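Putative TetR-family transcriptional regulator (Bordetella parapertussis 12822, PDB 3CCY) probably binds operator DNA through an N-terminal helix-turn-helix domain and regulates transcription, as TetR-family repressors do. Local coordinates at residues Glu75-Val80 against Val95-Glu100. Residues are numbered along the deposited sequence; the frame is centred on the assembly and turned at random. Where two conformers were deposited one is given.
Sequences ERCRQV and VKLFLE
L97 carries its CG anti to the backbone N (chi1 167°), facing helix 58-81, where CD1 lies on the R76 side chain while CD2 sits over the R76-C77 backbone. L97 CD2 is 3.5 Å from C77 N; V80 CG2 lies farther off, at 4.4 Å from L97 CD2. L97 CD1 packs 3.9 Å from R76 CB and lies over one face of the R76 guanidinium, offset toward its rim. A bend at chi3 (68°) sets R76 NE, and the guanidinium beyond it reaches E100 with NH2 in a salt bridge; the modelled distance from R76 NH2 to E100 OE2, 2.4 Å, is very short and doubtful in detail, and R76 was modelled in two conformers. The two side chains cross at about a right angle, with guanidinium and carboxylate planes 48° apart, and both residues are partly exposed. On the buried side, C77 SG meets the edge of the F98 ring near its plane, 4.5 Å from the ring centroid, a sulfur-aromatic contact whose exact closeness is doubtful, C77 having two conformers. The axes of segments 75-80 and 95-100 run roughly antiparallel and approach to 10.4 Å. The contact joins helix 58-81, which follows the predicted helix-turn-helix, to helix 87-115 of the C-terminal part. Helix 122-145 covers C77 and F98 through L134, while helix 153-168 packs F164 and I167 against F98.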
ATOM      1  N   GLU A  75       9.816  -1.150  20.080  1.00 37.54           N
ATOM      2  CA  GLU A  75      10.070  -1.777  21.369  1.00 38.04           C
ATOM      3  C   GLU A  75       9.468  -3.169  21.384  1.00 36.28           C
ATOM      4  O   GLU A  75      10.133  -4.108  21.797  1.00 36.72           O
ATOM      5  CB  GLU A  75       9.531  -0.965  22.544  1.00 38.23           C
ATOM      6  CG  GLU A  75      10.405  -0.995  23.834  1.00 43.55           C
ATOM      7  CD  GLU A  75      11.650  -1.965  23.839  1.00 50.18           C
ATOM      8  OE1 GLU A  75      11.483  -3.174  24.185  1.00 50.36           O
ATOM      9  OE2 GLU A  75      12.802  -1.491  23.555  1.00 49.37           O
ATOM     10  N   ARG A  76       8.245  -3.317  20.878  1.00 35.03           N
ATOM     11  CA  ARG A  76       7.604  -4.619  20.919  0.50 33.97           C
ATOM     12  C   ARG A  76       8.293  -5.644  20.039  1.00 33.45           C
ATOM     13  O   ARG A  76       8.386  -6.807  20.427  1.00 33.09           O
ATOM     14  CB  ARG A  76       6.099  -4.490  20.733  0.50 33.87           C
ATOM     15  CG  ARG A  76       5.521  -3.704  21.935  0.50 34.41           C
ATOM     16  CD  ARG A  76       4.070  -3.386  21.830  0.50 35.49           C
ATOM     17  NE  ARG A  76       3.263  -4.594  21.908  0.50 35.03           N
ATOM     18  CZ  ARG A  76       2.004  -4.671  21.499  0.50 31.43           C
ATOM     19  NH1 ARG A  76       1.407  -3.594  21.014  0.50 31.16           N
ATOM     20  NH2 ARG A  76       1.365  -5.830  21.557  0.50 29.22           N
ATOM     21  N   CYS A  77       8.807  -5.198  18.890  1.00 32.71           N
ATOM     22  CA  CYS A  77       9.648  -6.018  18.006  0.50 33.75           C
ATOM     23  C   CYS A  77      10.883  -6.540  18.725  1.00 33.27           C
ATOM     24  O   CYS A  77      11.291  -7.688  18.545  1.00 33.37           O
ATOM     25  CB  CYS A  77      10.141  -5.199  16.813  0.50 33.59           C
ATOM     26  SG  CYS A  77       9.051  -5.120  15.433  0.60 36.49           S
ATOM     27  N   ARG A  78      11.532  -5.662  19.467  1.00 34.41           N
ATOM     28  CA  ARG A  78      12.713  -6.044  20.213  1.00 36.18           C
ATOM     29  C   ARG A  78      12.395  -7.135  21.228  1.00 35.49           C
ATOM     30  O   ARG A  78      13.150  -8.108  21.331  1.00 34.99           O
ATOM     31  CB  ARG A  78      13.348  -4.835  20.919  1.00 35.81           C
ATOM     32  CG  ARG A  78      14.063  -3.920  19.955  1.00 37.14           C
ATOM     33  CD  ARG A  78      14.695  -2.692  20.675  1.00 40.01           C
ATOM     34  NE  ARG A  78      14.753  -1.608  19.683  1.00 46.58           N
ATOM     35  CZ  ARG A  78      14.120  -0.441  19.810  1.00 47.78           C
ATOM     36  NH1 ARG A  78      14.246   0.473  18.847  1.00 48.22           N
ATOM     37  NH2 ARG A  78      13.396  -0.170  20.911  1.00 40.82           N
ATOM     38  N   GLN A  79      11.298  -6.984  21.969  1.00 36.27           N
ATOM     39  CA  GLN A  79      10.897  -8.015  22.944  1.00 37.46           C
ATOM     40  C   GLN A  79      10.686  -9.360  22.251  1.00 36.55           C
ATOM     41  O   GLN A  79      11.052 -10.389  22.787  1.00 36.03           O
ATOM     42  CB  GLN A  79       9.618  -7.654  23.693  1.00 38.22           C
ATOM     43  CG  GLN A  79       9.603  -6.357  24.453  1.00 40.05           C
ATOM     44  CD  GLN A  79       8.159  -5.944  24.830  1.00 43.16           C
ATOM     45  OE1 GLN A  79       7.420  -6.707  25.478  1.00 49.67           O
ATOM     46  NE2 GLN A  79       7.758  -4.731  24.421  1.00 49.76           N
ATOM     47  N   VAL A  80      10.072  -9.350  21.072  1.00 36.05           N
ATOM     48  CA  VAL A  80       9.933 -10.556  20.277  1.00 35.96           C
ATOM     49  C   VAL A  80      11.304 -11.113  19.880  1.00 36.47           C
ATOM     50  O   VAL A  80      11.563 -12.311  20.061  1.00 36.03           O
ATOM     51  CB  VAL A  80       9.040 -10.317  19.035  1.00 36.08           C
ATOM     52  CG1 VAL A  80       9.094 -11.488  18.075  1.00 37.88           C
ATOM     53  CG2 VAL A  80       7.577 -10.106  19.454  1.00 36.35           C
ATOM     54  N   VAL A  95       5.378 -11.152  12.527  1.00 32.09           N
ATOM     55  CA  VAL A  95       4.242 -10.858  11.648  1.00 32.95           C
ATOM     56  C   VAL A  95       2.916 -10.758  12.476  1.00 31.62           C
ATOM     57  O   VAL A  95       2.080  -9.913  12.217  1.00 29.67           O
ATOM     58  CB  VAL A  95       4.100 -11.928  10.530  1.00 31.13           C
ATOM     59  CG1 VAL A  95       2.873 -11.615   9.599  1.00 33.51           C
ATOM     60  CG2 VAL A  95       5.416 -12.006   9.726  1.00 36.30           C
ATOM     61  N   LYS A  96       2.756 -11.645  13.448  1.00 30.32           N
ATOM     62  CA  LYS A  96       1.565 -11.662  14.321  1.00 30.66           C
ATOM     63  C   LYS A  96       1.512 -10.347  15.094  1.00 30.89           C
ATOM     64  O   LYS A  96       0.441  -9.782  15.272  1.00 30.62           O
ATOM     65  CB  LYS A  96       1.664 -12.799  15.317  1.00 30.04           C
ATOM     66  CG  LYS A  96       1.293 -14.156  14.775  1.00 29.62           C
ATOM     67  CD  LYS A  96       1.251 -15.227  15.902  1.00 31.28           C
ATOM     68  CE  LYS A  96       0.785 -16.536  15.210  1.00 33.89           C
ATOM     69  NZ  LYS A  96       0.559 -17.603  16.147  1.00 36.92           N
ATOM     70  N   LEU A  97       2.672  -9.851  15.524  1.00 31.52           N
ATOM     71  CA  LEU A  97       2.724  -8.540  16.215  1.00 32.56           C
ATOM     72  C   LEU A  97       2.209  -7.397  15.327  1.00 33.15           C
ATOM     73  O   LEU A  97       1.391  -6.572  15.773  1.00 30.92           O
ATOM     74  CB  LEU A  97       4.143  -8.227  16.708  1.00 32.04           C
ATOM     75  CG  LEU A  97       4.454  -6.808  17.162  1.00 32.75           C
ATOM     76  CD1 LEU A  97       3.718  -6.575  18.481  1.00 29.96           C
ATOM     77  CD2 LEU A  97       5.976  -6.599  17.329  1.00 32.40           C
ATOM     78  N   PHE A  98       2.696  -7.344  14.085  1.00 34.32           N
ATOM     79  CA  PHE A  98       2.292  -6.245  13.191  1.00 36.34           C
ATOM     80  C   PHE A  98       0.795  -6.259  12.953  1.00 35.97           C
ATOM     81  O   PHE A  98       0.134  -5.204  12.977  1.00 36.46           O
ATOM     82  CB  PHE A  98       3.116  -6.214  11.874  1.00 37.85           C
ATOM     83  CG  PHE A  98       4.599  -5.930  12.080  1.00 41.01           C
ATOM     84  CD1 PHE A  98       5.094  -5.597  13.328  1.00 46.46           C
ATOM     85  CD2 PHE A  98       5.486  -5.965  11.030  1.00 46.89           C
ATOM     86  CE1 PHE A  98       6.448  -5.331  13.512  1.00 48.36           C
ATOM     87  CE2 PHE A  98       6.855  -5.690  11.216  1.00 45.06           C
ATOM     88  CZ  PHE A  98       7.324  -5.371  12.441  1.00 44.45           C
ATOM     89  N   LEU A  99       0.231  -7.447  12.769  1.00 36.16           N
ATOM     90  CA  LEU A  99      -1.198  -7.557  12.528  1.00 36.28           C
ATOM     91  C   LEU A  99      -2.024  -7.346  13.777  1.00 36.31           C
ATOM     92  O   LEU A  99      -3.154  -6.876  13.702  1.00 36.47           O
ATOM     93  CB  LEU A  99      -1.549  -8.875  11.806  1.00 37.47           C
ATOM     94  CG  LEU A  99      -1.010  -8.929  10.370  1.00 37.99           C
ATOM     95  CD1 LEU A  99      -1.422 -10.225   9.729  1.00 38.92           C
ATOM     96  CD2 LEU A  99      -1.497  -7.746   9.497  1.00 41.33           C
ATOM     97  N   GLU A 100      -1.454  -7.662  14.939  1.00 35.08           N
ATOM     98  CA  GLU A 100      -2.096  -7.353  16.197  1.00 35.45           C
ATOM     99  C   GLU A 100      -2.249  -5.817  16.368  1.00 35.85           C
ATOM    100  O   GLU A 100      -3.318  -5.315  16.770  1.00 35.74           O
ATOM    101  CB  GLU A 100      -1.307  -7.984  17.352  1.00 35.85           C
ATOM    102  CG  GLU A 100      -1.810  -7.629  18.742  1.00 38.08           C
ATOM    103  CD  GLU A 100      -0.690  -7.527  19.771  1.00 42.69           C
ATOM    104  OE1 GLU A 100       0.196  -8.427  19.852  1.00 45.40           O
ATOM    105  OE2 GLU A 100      -0.701  -6.542  20.527  1.00 44.09           O
TER